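Putative dienelactone hydrolase (Klebsiella pneumoniae subsp. pneumoniae MGH 78578, PDB 3F67) is probably a hydrolase of the dienelactone hydrolase family, acting on ester or lactone bonds through an alpha/beta-hydrolase fold. Local coordinates at residues Pro19-Asn27 against Arg49-Gly59; Val172-Ile183 against Glu203-Phe214. All blocks are in the same frame, centred on the assembly; numbering follows the deposited sequence. Where two conformers were deposited one is given.

Contact 1 of 2, residues Pro19-Asn27 against Arg49-Gly59; sequences PAYHARPKN and RDLCRRLAQEG
Y21 reaches from strand 16-25 down onto helix 46-57 and lays its ring between R49, C52 and R53. Its CG lies anti to the backbone N (chi1 -178°), which carries the ring toward the first turns of the helix segment. From CB outward, CG meets R49 CG. On the side of the ring next to R49, CD1 and CE1 lie against the guanidinium, with Y21 CE1 3.4 Å from R49 NH1; the two planes are 36° apart, so this is a tilted overlap and not a flat stack. CD2 and CE2 pack along R49 CB, a CH-pi contact in which CB stands 3.9 Å from the ring centroid over one face, and CE2 also comes against R49 O. C52 CB comes to the ring edge instead, 3.9 Å from Y21 CD2. CZ lies near R53 NH1, and at the tip Y21 OH accepts a fairly straight hydrogen bond from R53 NH1 (3.0 Å, 161°). The hydroxyl lies in the guanidinium plane of R53, whose chain bends at chi3 to present NH1. Each arginine is also salt-bridged to a carboxylate, R49 to E8 and R53 to E46, which should help to fix their positions around the ring.

Farther along, small residues bring the two backbones close. A23 CB packs 3.7 Å from A56 CB, and A56 CB also lies 3.4 Å from R24 N. P25 rests by its CG and CD on the Schellman turn that ends at G59, whose positive phi suits glycine.

Strand and helix run nearly parallel, their axes 6.5 Å apart at closest approach. Strand 16-25 lies between strands 4-13 and 61-65 in the mixed sheet, and the helix also packs on strands 32-38 and 61-65, while L51 and L55 touch W231 of helix 224-238.

Contact 2 of 2, residues Val172-Ile183 against Glu203-Phe214; sequences VLGLYGAKDASI and EIVVYPEADHAF
Strands 172-177 and 202-207 pair in parallel, L173 beside E203 through G177 beside Y207, linked by alternating backbone hydrogen bonds from E203 N to V172 O as far as A178 N to Y207 O. The ladder passes into turns at its C-terminal end, where K179 N bonds to A210 O and Y207 O accepts A178 N and A210 N from opposite faces of its plane. On one face of the sheet, L173 CD1 meets V205 CG2, and L175 CD2 lies 4.0 Å from Y207 CE2, the two side chains pointing the same way. The other carries Y176, I204 and V206: Y176 CD1 touches I204 CG2 at 3.8 Å beside the side-chainless G174, and V206 CG1 packs on A178 CB where the chain leaves the sheet. The Y207 hydroxyl bonds to D229, and that of Y176 to G147.

Beyond the strands, the loops bring D180 against H212. H212 ND1 donates to D180 OD2 at 2.7 Å (159°); the carboxylate oxygen lies in the imidazole plane, but the nitrogen approaches it from 35° above the carboxylate plane. With both CG atoms anti to their backbone N, the side chains run side by side, planes 66° apart, which puts H212 ND1 beside D180 OD2. D180 OD1 receives S182 OG at 2.7 Å through its syn lone pair, with weaker bonds from S182 N and I183 N. D211 OD1 takes H212 N at 2.6 Å and a hydrogen from a water that accepts from A181 N, linking the two loops.

The carboxylate should thus fix the rotation of the imidazole while its other oxygen is held by its own turn. With H212 also touching C123, this chemistry is consistent with the Cys-His-Asp triad of dienelactone hydrolases, D180 orienting the histidine.

How the contacts relate
Contacts 1 and 2 belong to the same mixed sheet but to different halves of it, their centres 25 Å apart and their nearest atoms about 9 Å apart, without touching. Contact 1 joins the second strand of the sheet to a helix lying on it; contact 2 pairs its last two strands, the outer one at an edge, within a beta-alpha-beta unit. Only contact 2 carries residues of the presumed active site: its D180 and H212 fit a triad completed by C123 on the likely nucleophile elbow after strand 116-122. Helix 224-238 bridges the two regions, touching residues of both contacts, among them L173 and Y207 of contact 2.

Contact 1 of 2, residues Pro19-Asn27 against Arg49-Gly59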
loop_
_atom_site.group_PDB
_atom_site.type_symbol
_atom_site.label_atom_id
_atom_site.label_comp_id
_atom_site.label_asym_id
_atom_site.label_seq_id
_atom_site.Cartn_x
_atom_site.Cartn_y
_atom_site.Cartn_z
ATOM N N PRO A 19 13.633 8.174 -4.849
ATOM C CA PRO A 19 14.288 6.904 -4.516
ATOM C C PRO A 19 13.260 5.805 -4.395
ATOM O O PRO A 19 12.124 6.058 -3.975
ATOM C CB PRO A 19 14.884 7.153 -3.106
ATOM C CG PRO A 19 14.966 8.634 -3.016
ATOM C CD PRO A 19 13.802 9.170 -3.789
ATOM N N ALA A 20 13.681 4.595 -4.738
ATOM C CA ALA A 20 12.805 3.417 -4.561
ATOM C C ALA A 20 13.631 2.177 -4.411
ATOM O O ALA A 20 14.727 2.082 -4.966
ATOM C CB ALA A 20 11.850 3.260 -5.732
ATOM N N TYR A 21 13.071 1.208 -3.706
ATOM C CA TYR A 21 13.721 -0.100 -3.582
ATOM C C TYR A 21 12.927 -1.049 -4.469
ATOM O O TYR A 21 11.704 -0.914 -4.571
ATOM C CB TYR A 21 13.596 -0.558 -2.124
ATOM C CG TYR A 21 14.280 -1.898 -1.833
ATOM C CD1 TYR A 21 15.672 -1.979 -1.718
ATOM C CD2 TYR A 21 13.524 -3.044 -1.644
ATOM C CE1 TYR A 21 16.297 -3.225 -1.452
ATOM C CE2 TYR A 21 14.115 -4.260 -1.350
ATOM C CZ TYR A 21 15.503 -4.340 -1.263
ATOM O OH TYR A 21 16.098 -5.548 -0.983
ATOM N N HIS A 22 13.598 -1.993 -5.105
ATOM C CA HIS A 22 12.875 -2.985 -5.917
ATOM C C HIS A 22 13.470 -4.366 -5.772
ATOM O O HIS A 22 14.679 -4.508 -5.540
ATOM C CB HIS A 22 12.790 -2.565 -7.418
ATOM C CG HIS A 22 14.128 -2.431 -8.085
ATOM N ND1 HIS A 22 14.685 -3.420 -8.869
ATOM C CD2 HIS A 22 15.030 -1.419 -8.063
ATOM C CE1 HIS A 22 15.885 -3.035 -9.277
ATOM N NE2 HIS A 22 16.111 -1.815 -8.819
ATOM N N ALA A 23 12.625 -5.380 -5.894
ATOM C CA ALA A 23 13.074 -6.779 -5.802
ATOM C C ALA A 23 12.296 -7.561 -6.837
ATOM O O ALA A 23 11.117 -7.259 -7.094
ATOM C CB ALA A 23 12.765 -7.369 -4.361
ATOM N N ARG A 24 12.918 -8.610 -7.381
ATOM C CA ARG A 24 12.217 -9.434 -8.376
ATOM C C ARG A 24 12.855 -10.814 -8.431
ATOM O O ARG A 24 13.988 -10.984 -7.955
ATOM C CB ARG A 24 12.371 -8.805 -9.768
ATOM C CG ARG A 24 13.826 -8.841 -10.271
ATOM C CD ARG A 24 13.935 -8.048 -11.572
ATOM N NE ARG A 24 13.933 -6.594 -11.309
ATOM C CZ ARG A 24 13.767 -5.674 -12.269
ATOM N NH1 ARG A 24 13.591 -6.058 -13.541
ATOM N NH2 ARG A 24 13.782 -4.379 -11.963
ATOM N N PRO A 25 12.138 -11.789 -9.007
ATOM C CA PRO A 25 12.788 -13.099 -9.233
ATOM C C PRO A 25 13.997 -12.989 -10.162
ATOM O O PRO A 25 13.977 -12.225 -11.140
ATOM C CB PRO A 25 11.705 -13.949 -9.911
ATOM C CG PRO A 25 10.563 -13.050 -10.205
ATOM C CD PRO A 25 10.738 -11.746 -9.478
ATOM N N LYS A 26 14.989 -13.839 -9.923
ATOM C CA LYS A 26 16.212 -13.858 -10.728
ATOM C C LYS A 26 16.088 -14.159 -12.240
ATOM O O LYS A 26 16.512 -13.336 -13.051
ATOM C CB LYS A 26 17.254 -14.776 -10.094
ATOM C CG LYS A 26 18.642 -14.609 -10.688
ATOM C CD LYS A 26 19.695 -15.040 -9.682
ATOM C CE LYS A 26 20.270 -16.408 -10.015
ATOM N NZ LYS A 26 21.470 -16.303 -10.877
ATOM N N ASN A 27 15.549 -15.296 -12.664
ATOM C CA ASN A 27 15.784 -15.582 -14.100
ATOM C C ASN A 27 14.559 -15.413 -14.968
ATOM O O ASN A 27 14.287 -16.207 -15.857
ATOM C CB ASN A 27 16.523 -16.900 -14.290
ATOM C CG ASN A 27 17.923 -16.860 -13.706
ATOM O OD1 ASN A 27 18.752 -16.024 -14.091
ATOM N ND2 ASN A 27 18.196 -17.764 -12.766
ATOM N N ARG A 49 11.457 -3.090 2.858
ATOM C CA ARG A 49 12.398 -3.769 1.946
ATOM C C ARG A 49 12.288 -5.295 2.051
ATOM O O ARG A 49 12.291 -6.000 1.032
ATOM C CB ARG A 49 13.834 -3.262 2.188
ATOM C CG ARG A 49 13.961 -1.726 2.035
ATOM C CD ARG A 49 15.281 -1.223 2.642
ATOM N NE ARG A 49 16.478 -1.692 1.941
ATOM C CZ ARG A 49 17.277 -0.915 1.199
ATOM N NH1 ARG A 49 18.360 -1.425 0.626
ATOM N NH2 ARG A 49 17.013 0.373 1.036
ATOM N N ASP A 50 12.158 -5.805 3.279
ATOM C CA ASP A 50 11.902 -7.247 3.536
ATOM C C ASP A 50 10.603 -7.697 2.831
ATOM O O ASP A 50 10.588 -8.741 2.164
ATOM C CB ASP A 50 11.813 -7.466 5.061
ATOM C CG ASP A 50 11.695 -8.922 5.481
ATOM O OD1 ASP A 50 12.068 -9.836 4.716
ATOM O OD2 ASP A 50 11.265 -9.127 6.649
ATOM N N LEU A 51 9.521 -6.922 2.971
ATOM C CA LEU A 51 8.285 -7.255 2.292
ATOM C C LEU A 51 8.448 -7.311 0.764
ATOM O O LEU A 51 7.850 -8.185 0.134
ATOM C CB LEU A 51 7.148 -6.277 2.697
ATOM C CG LEU A 51 6.810 -6.330 4.218
ATOM C CD1 LEU A 51 5.652 -5.382 4.464
ATOM C CD2 LEU A 51 6.472 -7.740 4.740
ATOM N N CYS A 52 9.207 -6.375 0.163
ATOM C CA CYS A 52 9.425 -6.401 -1.296
ATOM C C CYS A 52 10.145 -7.702 -1.661
ATOM O O CYS A 52 9.813 -8.367 -2.652
ATOM C CB CYS A 52 10.314 -5.219 -1.723
ATOM S SG CYS A 52 9.406 -3.636 -1.667
ATOM N N ARG A 53 11.139 -8.075 -0.847
ATOM C CA ARG A 53 11.864 -9.321 -1.126
ATOM C C ARG A 53 10.944 -10.560 -0.995
ATOM O O ARG A 53 11.041 -11.487 -1.820
ATOM C CB ARG A 53 13.067 -9.463 -0.194
ATOM C CG ARG A 53 14.137 -8.439 -0.519
ATOM C CD ARG A 53 15.401 -8.705 0.274
ATOM N NE ARG A 53 15.277 -8.602 1.739
ATOM C CZ ARG A 53 15.511 -7.520 2.462
ATOM N NH1 ARG A 53 15.822 -6.360 1.878
ATOM N NH2 ARG A 53 15.419 -7.611 3.813
ATOM N N ARG A 54 10.048 -10.553 0.008
ATOM C CA ARG A 54 9.096 -11.661 0.190
ATOM C C ARG A 54 8.146 -11.772 -0.999
ATOM O O ARG A 54 7.838 -12.893 -1.465
ATOM C CB ARG A 54 8.348 -11.515 1.527
ATOM C CG ARG A 54 9.290 -11.778 2.714
ATOM C CD ARG A 54 8.588 -11.581 4.032
ATOM N NE ARG A 54 7.334 -12.338 4.108
ATOM C CZ ARG A 54 6.348 -12.056 4.946
ATOM N NH1 ARG A 54 6.500 -11.084 5.836
ATOM N NH2 ARG A 54 5.230 -12.817 4.950
ATOM N N LEU A 55 7.723 -10.627 -1.523
ATOM C CA LEU A 55 6.871 -10.633 -2.742
ATOM C C LEU A 55 7.632 -11.132 -3.967
ATOM O O LEU A 55 7.067 -11.862 -4.814
ATOM C CB LEU A 55 6.315 -9.219 -3.008
ATOM C CG LEU A 55 5.165 -8.813 -2.050
ATOM C CD1 LEU A 55 4.900 -7.290 -2.100
ATOM C CD2 LEU A 55 3.881 -9.591 -2.392
ATOM N N ALA A 56 8.903 -10.754 -4.083
ATOM C CA ALA A 56 9.736 -11.219 -5.208
ATOM C C ALA A 56 9.919 -12.751 -5.167
ATOM O O ALA A 56 9.933 -13.387 -6.203
ATOM C CB ALA A 56 11.090 -10.520 -5.203
ATOM N N GLN A 57 9.970 -13.333 -3.972
ATOM C CA GLN A 57 10.072 -14.793 -3.827
ATOM C C GLN A 57 8.814 -15.477 -4.345
ATOM O O GLN A 57 8.838 -16.659 -4.642
ATOM C CB GLN A 57 10.296 -15.173 -2.375
ATOM C CG GLN A 57 11.605 -14.704 -1.857
ATOM C CD GLN A 57 11.787 -15.036 -0.379
ATOM O OE1 GLN A 57 10.925 -14.748 0.443
ATOM N NE2 GLN A 57 12.918 -15.620 -0.045
ATOM N N GLU A 58 7.717 -14.730 -4.433
ATOM C CA GLU A 58 6.457 -15.274 -4.993
ATOM C C GLU A 58 6.292 -15.059 -6.475
ATOM O O GLU A 58 5.276 -15.508 -7.061
ATOM C CB GLU A 58 5.233 -14.671 -4.272
ATOM C CG GLU A 58 5.253 -14.872 -2.748
ATOM C CD GLU A 58 5.023 -16.318 -2.314
ATOM O OE1 GLU A 58 4.657 -17.168 -3.155
ATOM O OE2 GLU A 58 5.209 -16.605 -1.116
ATOM N N GLY A 59 7.237 -14.324 -7.081
ATOM C CA GLY A 59 7.239 -14.112 -8.531
ATOM C C GLY A 59 6.908 -12.709 -9.013
ATOM O O GLY A 59 6.808 -12.503 -10.233
#

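Contact 2 of 2, residues Val172-Ile183 against Glu203-Phe214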
loop_
_atom_site.group_PDB
_atom_site.type_symbol
_atom_site.label_atom_id
_atom_site.label_comp_id
_atom_site.label_asym_id
_atom_site.label_seq_id
_atom_site.Cartn_x
_atom_site.Cartn_y
_atom_site.Cartn_z
ATOM N N VAL A 172 -10.670 -4.710 -4.309
ATOM C CA VAL A 172 -9.816 -4.366 -3.169
ATOM C C VAL A 172 -10.140 -5.281 -2.031
ATOM O O VAL A 172 -11.304 -5.430 -1.663
ATOM C CB VAL A 172 -10.053 -2.921 -2.665
ATOM C CG1 VAL A 172 -9.064 -2.629 -1.576
ATOM C CG2 VAL A 172 -9.876 -1.896 -3.814
ATOM N N LEU A 173 -9.107 -5.904 -1.480
ATOM C CA LEU A 173 -9.244 -6.724 -0.247
ATOM C C LEU A 173 -8.679 -5.881 0.897
ATOM O O LEU A 173 -7.529 -5.393 0.798
ATOM C CB LEU A 173 -8.351 -7.971 -0.374
ATOM C CG LEU A 173 -8.104 -8.755 0.903
ATOM C CD1 LEU A 173 -9.439 -9.319 1.542
ATOM C CD2 LEU A 173 -7.205 -9.972 0.545
ATOM N N GLY A 174 -9.434 -5.714 1.983
ATOM C CA GLY A 174 -8.874 -5.019 3.157
ATOM C C GLY A 174 -8.573 -6.033 4.251
ATOM O O GLY A 174 -9.346 -6.962 4.478
ATOM N N LEU A 175 -7.446 -5.868 4.931
ATOM C CA LEU A 175 -7.078 -6.781 6.040
ATOM C C LEU A 175 -6.979 -5.914 7.297
ATOM O O LEU A 175 -6.081 -5.074 7.408
ATOM C CB LEU A 175 -5.714 -7.447 5.700
ATOM C CG LEU A 175 -5.775 -8.307 4.415
ATOM C CD1 LEU A 175 -4.344 -8.736 3.991
ATOM C CD2 LEU A 175 -6.698 -9.589 4.616
ATOM N N TYR A 176 -7.924 -6.103 8.236
ATOM C CA TYR A 176 -8.119 -5.157 9.346
ATOM C C TYR A 176 -8.080 -5.914 10.679
ATOM O O TYR A 176 -8.400 -7.118 10.726
ATOM C CB TYR A 176 -9.452 -4.396 9.139
ATOM C CG TYR A 176 -9.241 -3.257 8.144
ATOM C CD1 TYR A 176 -8.969 -3.530 6.781
ATOM C CD2 TYR A 176 -9.286 -1.917 8.562
ATOM C CE1 TYR A 176 -8.716 -2.525 5.887
ATOM C CE2 TYR A 176 -9.043 -0.862 7.651
ATOM C CZ TYR A 176 -8.772 -1.179 6.317
ATOM O OH TYR A 176 -8.476 -0.175 5.413
ATOM N N GLY A 177 -7.665 -5.220 11.742
ATOM C CA GLY A 177 -7.616 -5.837 13.081
ATOM C C GLY A 177 -8.775 -5.371 13.982
ATOM O O GLY A 177 -9.012 -4.167 14.131
ATOM N N ALA A 178 -9.478 -6.319 14.573
ATOM C CA ALA A 178 -10.592 -6.000 15.490
ATOM C C ALA A 178 -10.149 -5.186 16.700
ATOM O O ALA A 178 -10.933 -4.375 17.211
ATOM C CB ALA A 178 -11.308 -7.278 15.937
ATOM N N LYS A 179 -8.915 -5.389 17.171
ATOM C CA LYS A 179 -8.414 -4.679 18.357
ATOM C C LYS A 179 -7.792 -3.329 18.035
ATOM O O LYS A 179 -7.245 -2.678 18.921
ATOM C CB LYS A 179 -7.394 -5.529 19.120
ATOM C CG LYS A 179 -7.837 -6.952 19.335
ATOM C CD LYS A 179 -8.171 -7.232 20.736
ATOM C CE LYS A 179 -8.428 -8.711 20.921
ATOM N NZ LYS A 179 -8.194 -9.052 22.351
ATOM N N ASP A 180 -7.869 -2.907 16.763
ATOM C CA ASP A 180 -7.267 -1.653 16.328
ATOM C C ASP A 180 -8.148 -0.455 16.749
ATOM O O ASP A 180 -9.198 -0.171 16.131
ATOM C CB ASP A 180 -7.102 -1.700 14.786
ATOM C CG ASP A 180 -6.403 -0.494 14.230
ATOM O OD1 ASP A 180 -6.148 0.468 14.998
ATOM O OD2 ASP A 180 -6.118 -0.488 13.007
ATOM N N ALA A 181 -7.726 0.214 17.829
ATOM C CA ALA A 181 -8.448 1.374 18.379
ATOM C C ALA A 181 -8.439 2.544 17.399
ATOM O O ALA A 181 -9.368 3.371 17.418
ATOM C CB ALA A 181 -7.818 1.817 19.689
ATOM N N SER A 182 -7.407 2.615 16.554
ATOM C CA SER A 182 -7.299 3.704 15.570
ATOM C C SER A 182 -8.281 3.544 14.391
ATOM O O SER A 182 -8.542 4.519 13.674
ATOM C CB SER A 182 -5.866 3.880 15.061
ATOM O OG SER A 182 -5.538 2.911 14.098
ATOM N N ILE A 183 -8.805 2.326 14.196
ATOM C CA ILE A 183 -9.792 2.034 13.133
ATOM C C ILE A 183 -10.937 1.235 13.743
ATOM O O ILE A 183 -11.001 0.004 13.621
ATOM C CB ILE A 183 -9.130 1.312 11.908
ATOM C CG1 ILE A 183 -7.956 2.153 11.390
ATOM C CG2 ILE A 183 -10.167 0.989 10.784
ATOM C CD1 ILE A 183 -7.114 1.466 10.304
ATOM N N GLU A 203 -13.886 -6.653 -0.236
ATOM C CA GLU A 203 -14.301 -7.211 1.040
ATOM C C GLU A 203 -13.242 -6.799 2.017
ATOM O O GLU A 203 -12.094 -6.545 1.644
ATOM C CB GLU A 203 -14.371 -8.733 0.994
ATOM C CG GLU A 203 -13.005 -9.320 0.735
ATOM C CD GLU A 203 -13.090 -10.749 0.289
ATOM O OE1 GLU A 203 -12.385 -11.592 0.866
ATOM O OE2 GLU A 203 -13.887 -11.019 -0.650
ATOM N N ILE A 204 -13.662 -6.722 3.264
ATOM C CA ILE A 204 -12.803 -6.405 4.409
ATOM C C ILE A 204 -12.835 -7.603 5.362
ATOM O O ILE A 204 -13.907 -8.021 5.840
ATOM C CB ILE A 204 -13.301 -5.116 5.151
ATOM C CG1 ILE A 204 -13.154 -3.919 4.200
ATOM C CG2 ILE A 204 -12.510 -4.886 6.414
ATOM C CD1 ILE A 204 -13.839 -2.602 4.698
ATOM N N VAL A 205 -11.668 -8.169 5.606
ATOM C CA VAL A 205 -11.532 -9.274 6.552
ATOM C C VAL A 205 -11.047 -8.675 7.857
ATOM O O VAL A 205 -10.050 -7.939 7.864
ATOM C CB VAL A 205 -10.525 -10.292 6.004
ATOM C CG1 VAL A 205 -10.171 -11.388 7.097
ATOM C CG2 VAL A 205 -11.085 -10.921 4.681
ATOM N N VAL A 206 -11.770 -8.966 8.961
ATOM C CA VAL A 206 -11.408 -8.441 10.268
ATOM C C VAL A 206 -10.883 -9.566 11.166
ATOM O O VAL A 206 -11.579 -10.576 11.380
ATOM C CB VAL A 206 -12.616 -7.795 10.950
ATOM C CG1 VAL A 206 -12.183 -7.229 12.300
ATOM C CG2 VAL A 206 -13.162 -6.670 10.060
ATOM N N TYR A 207 -9.651 -9.416 11.634
ATOM C CA TYR A 207 -8.990 -10.420 12.483
ATOM C C TYR A 207 -9.302 -10.152 13.955
ATOM O O TYR A 207 -8.863 -9.139 14.502
ATOM C CB TYR A 207 -7.472 -10.395 12.252
ATOM C CG TYR A 207 -7.130 -10.953 10.890
ATOM C CD1 TYR A 207 -6.941 -12.334 10.714
ATOM C CD2 TYR A 207 -7.048 -10.111 9.773
ATOM C CE1 TYR A 207 -6.682 -12.878 9.428
ATOM C CE2 TYR A 207 -6.790 -10.641 8.500
ATOM C CZ TYR A 207 -6.587 -12.006 8.355
ATOM O OH TYR A 207 -6.324 -12.544 7.124
ATOM N N PRO A 208 -10.039 -11.071 14.607
ATOM C CA PRO A 208 -10.471 -10.840 16.002
ATOM C C PRO A 208 -9.338 -10.531 16.987
ATOM O O PRO A 208 -9.545 -9.787 17.943
ATOM C CB PRO A 208 -11.170 -12.158 16.412
ATOM C CG PRO A 208 -11.486 -12.878 15.183
ATOM C CD PRO A 208 -10.546 -12.337 14.053
ATOM N N GLU A 209 -8.163 -11.116 16.788
ATOM C CA GLU A 209 -7.132 -11.002 17.812
ATOM C C GLU A 209 -6.095 -9.922 17.512
ATOM O O GLU A 209 -5.188 -9.704 18.307
ATOM C CB GLU A 209 -6.420 -12.355 17.961
ATOM C CG GLU A 209 -7.361 -13.480 18.380
ATOM C CD GLU A 209 -8.137 -13.119 19.636
ATOM O OE1 GLU A 209 -7.545 -12.502 20.560
ATOM O OE2 GLU A 209 -9.356 -13.415 19.688
ATOM N N ALA A 210 -6.223 -9.259 16.371
ATOM C CA ALA A 210 -5.143 -8.402 15.879
ATOM C C ALA A 210 -5.364 -6.932 16.174
ATOM O O ALA A 210 -6.475 -6.439 16.080
ATOM C CB ALA A 210 -5.008 -8.576 14.352
ATOM N N ASP A 211 -4.275 -6.226 16.436
ATOM C CA ASP A 211 -4.297 -4.772 16.601
ATOM C C ASP A 211 -3.912 -4.142 15.271
ATOM O O ASP A 211 -3.774 -4.853 14.234
ATOM C CB ASP A 211 -3.242 -4.413 17.660
ATOM C CG ASP A 211 -3.474 -3.067 18.329
ATOM O OD1 ASP A 211 -4.148 -2.163 17.778
ATOM O OD2 ASP A 211 -2.937 -2.932 19.456
ATOM N N HIS A 212 -3.732 -2.818 15.272
ATOM C CA HIS A 212 -3.118 -2.115 14.141
ATOM C C HIS A 212 -1.722 -2.678 13.894
ATOM O O HIS A 212 -1.072 -3.158 14.826
ATOM C CB HIS A 212 -2.997 -0.599 14.462
ATOM C CG HIS A 212 -2.740 0.250 13.247
ATOM N ND1 HIS A 212 -3.728 0.577 12.332
ATOM C CD2 HIS A 212 -1.598 0.813 12.782
ATOM C CE1 HIS A 212 -3.211 1.332 11.379
ATOM N NE2 HIS A 212 -1.917 1.480 11.620
ATOM N N ALA A 213 -1.273 -2.665 12.632
ATOM C CA ALA A 213 0.119 -3.022 12.298
ATOM C C ALA A 213 0.460 -4.466 12.705
ATOM O O ALA A 213 1.582 -4.789 13.135
ATOM C CB ALA A 213 1.129 -2.014 12.913
ATOM N N PHE A 214 -0.504 -5.345 12.508
ATOM C CA PHE A 214 -0.292 -6.733 12.946
ATOM C C PHE A 214 0.651 -7.541 12.054
ATOM O O PHE A 214 1.063 -8.637 12.415
ATOM C CB PHE A 214 -1.639 -7.462 13.173
ATOM C CG PHE A 214 -2.449 -7.694 11.914
ATOM C CD1 PHE A 214 -2.122 -8.756 11.029
ATOM C CD2 PHE A 214 -3.576 -6.909 11.640
ATOM C CE1 PHE A 214 -2.912 -8.981 9.890
ATOM C CE2 PHE A 214 -4.374 -7.135 10.482
ATOM C CZ PHE A 214 -4.031 -8.170 9.621
HETATM O O HOH W 1 -5.031 -0.107 19.106
#